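Local coordinates for protein peptidyl-prolyl cis-trans isomerase ([Pseudomonas syringae] pv. tomato str. DC3000, PDB 5XB0) that probably catalyses the cis-trans isomerisation of peptidyl-prolyl bonds in proteins, this chain being the part that carries its FKBP-type isomerase domain, at residues 33-39 with 96-102. Where two conformers were deposited one is given. Residue numbers count along the deposited sequence, not the author numbering.
Sequences ILMTELT and KWRLVIP
In the curled antiparallel sheet of this FKBP-type domain, strand 34-37 runs beside strand 96-101, their axes 4.7 Å apart at 156°. Leu34–Val100 and Thr36–Arg98 are hydrogen-bonded pairs: Leu34 N to Val100 O and Thr36 N to Arg98 O, both 2.9 Å, are answered by Val100 N to Leu34 O at 2.8 Å and Arg98 N to Thr36 O at 2.9 Å. A classic beta bulge shifts the register by one after Glu37: Leu38, near-helical at -85/-46, and Thr39 both give their N to Lys96 O (2.8 and 3.0 Å), and Lys96 N returns a bond to Thr39 O at 2.9 Å.

Non-hydrogen-bonded pairs Met35–Leu99 and Glu37–Trp97 share one face. With chi1 t and chi2 and chi3 m, Met35 curls over the indole of Trp97 (chi1 m, chi2 7°) in a Met-aromatic contact, SD 3.8 Å from the five-membered ring centroid; Met35 CG meets Leu99 CD2 at 3.8 Å. Ile33 CG2 lies 4.1 Å from Leu99 CD2. On the other face helix 6-21 covers Leu34 and Val100, and Arg98, t at chi1 to chi3, makes a salt bridge with Glu20. Lys96 NZ reaches Thr39 OG1 at 3.1 Å. Glu37, t at chi1 and chi2, meets the indole edge, where Trp97 NE1 donates to Glu37 OE2 at 2.9 Å.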
# COMPACT_ATOMS: atom_id res chain seq x y z
N ILE A 33 -4.47 6.47 3.12
CA ILE A 33 -4.17 5.04 3.15
C ILE A 33 -5.12 4.35 4.12
O ILE A 33 -5.35 4.84 5.23
CB ILE A 33 -2.69 4.76 3.55
CG1 ILE A 33 -1.74 5.07 2.39
CG2 ILE A 33 -2.50 3.27 3.89
CD1 ILE A 33 -1.52 6.53 2.12
N LEU A 34 -5.67 3.22 3.70
CA LEU A 34 -6.63 2.47 4.51
C LEU A 34 -6.03 1.17 4.99
O LEU A 34 -5.56 0.36 4.19
CB LEU A 34 -7.90 2.18 3.70
CG LEU A 34 -8.53 3.38 3.00
CD1 LEU A 34 -9.62 2.94 2.03
CD2 LEU A 34 -9.09 4.36 4.03
N MET A 35 -6.09 0.94 6.30
CA MET A 35 -5.45 -0.21 6.89
C MET A 35 -6.47 -1.13 7.55
O MET A 35 -7.39 -0.67 8.26
CB MET A 35 -4.41 0.23 7.92
CG MET A 35 -3.62 -0.90 8.57
SD MET A 35 -4.41 -1.63 10.02
CE MET A 35 -4.06 -0.38 11.25
N THR A 36 -6.29 -2.42 7.33
CA THR A 36 -7.02 -3.44 8.07
C THR A 36 -6.00 -4.35 8.74
O THR A 36 -5.08 -4.82 8.08
CB THR A 36 -7.93 -4.27 7.16
OG1 THR A 36 -8.74 -3.39 6.37
CG2 THR A 36 -8.83 -5.18 8.00
N GLU A 37 -6.15 -4.62 10.03
CA GLU A 37 -5.18 -5.45 10.73
C GLU A 37 -5.57 -6.91 10.69
O GLU A 37 -6.63 -7.29 11.19
CB GLU A 37 -5.02 -4.99 12.18
CG GLU A 37 -4.01 -5.78 12.98
CD GLU A 37 -3.57 -5.02 14.21
OE1 GLU A 37 -4.18 -5.24 15.28
OE2 GLU A 37 -2.64 -4.18 14.11
N LEU A 38 -4.71 -7.73 10.08
CA LEU A 38 -4.96 -9.15 9.99
C LEU A 38 -4.45 -9.81 11.27
O LEU A 38 -5.14 -10.63 11.88
CB LEU A 38 -4.29 -9.75 8.75
CG LEU A 38 -4.47 -8.94 7.46
CD1 LEU A 38 -3.76 -9.58 6.28
CD2 LEU A 38 -5.94 -8.73 7.14
N THR A 39 -3.25 -9.42 11.67
CA THR A 39 -2.57 -9.95 12.87
C THR A 39 -1.89 -8.80 13.58
O THR A 39 -1.15 -8.05 12.96
CB THR A 39 -1.52 -11.01 12.50
OG1 THR A 39 -2.14 -12.09 11.78
CG2 THR A 39 -0.83 -11.56 13.75
N LYS A 96 0.62 -8.22 10.67
CA LYS A 96 0.25 -8.46 9.27
C LYS A 96 -0.91 -7.52 8.96
O LYS A 96 -1.96 -7.58 9.61
CB LYS A 96 -0.17 -9.91 9.02
CG LYS A 96 0.88 -10.96 9.37
CD LYS A 96 0.57 -12.28 8.65
CE LYS A 96 1.05 -13.49 9.45
NZ LYS A 96 0.22 -13.71 10.67
N TRP A 97 -0.70 -6.64 7.98
CA TRP A 97 -1.65 -5.59 7.61
C TRP A 97 -2.07 -5.66 6.15
O TRP A 97 -1.26 -6.01 5.29
CB TRP A 97 -1.04 -4.21 7.86
CG TRP A 97 -1.06 -3.75 9.28
CD1 TRP A 97 -1.44 -4.48 10.37
CD2 TRP A 97 -0.71 -2.45 9.76
NE1 TRP A 97 -1.34 -3.71 11.51
CE2 TRP A 97 -0.91 -2.46 11.16
CE3 TRP A 97 -0.26 -1.28 9.14
CZ2 TRP A 97 -0.66 -1.34 11.96
CZ3 TRP A 97 -0.03 -0.16 9.94
CH2 TRP A 97 -0.22 -0.21 11.33
N ARG A 98 -3.32 -5.30 5.89
CA ARG A 98 -3.79 -5.01 4.55
C ARG A 98 -3.81 -3.50 4.40
O ARG A 98 -4.32 -2.79 5.27
CB ARG A 98 -5.19 -5.60 4.32
CG ARG A 98 -5.83 -5.23 2.98
CD ARG A 98 -7.09 -6.08 2.79
NE ARG A 98 -7.69 -6.00 1.46
CZ ARG A 98 -8.55 -5.05 1.11
NH1 ARG A 98 -8.85 -4.10 1.98
NH2 ARG A 98 -9.08 -5.04 -0.11
N LEU A 99 -3.17 -3.00 3.35
CA LEU A 99 -3.17 -1.57 3.04
C LEU A 99 -3.81 -1.33 1.70
O LEU A 99 -3.46 -1.97 0.72
CB LEU A 99 -1.74 -1.01 3.01
CG LEU A 99 -0.89 -1.08 4.27
CD1 LEU A 99 0.46 -0.42 4.00
CD2 LEU A 99 -1.60 -0.38 5.43
N VAL A 100 -4.73 -0.37 1.64
CA VAL A 100 -5.25 0.10 0.36
C VAL A 100 -4.72 1.51 0.17
O VAL A 100 -4.96 2.38 1.00
CB VAL A 100 -6.79 0.10 0.31
CG1 VAL A 100 -7.26 0.49 -1.09
CG2 VAL A 100 -7.33 -1.27 0.67
N ILE A 101 -3.98 1.71 -0.91
CA ILE A 101 -3.23 2.95 -1.11
C ILE A 101 -3.77 3.68 -2.33
O ILE A 101 -3.78 3.12 -3.43
CB ILE A 101 -1.72 2.64 -1.27
CG1 ILE A 101 -1.23 1.87 -0.03
CG2 ILE A 101 -0.91 3.91 -1.48
CD1 ILE A 101 0.21 1.44 -0.08
N PRO A 102 -4.24 4.93 -2.14
CA PRO A 102 -4.73 5.70 -3.29
C PRO A 102 -3.62 5.96 -4.29
O PRO A 102 -2.44 5.97 -3.92
CB PRO A 102 -5.23 7.02 -2.67
CG PRO A 102 -4.48 7.14 -1.39
CD PRO A 102 -4.25 5.72 -0.90
O HOH W 1 -7.66 -2.16 4.23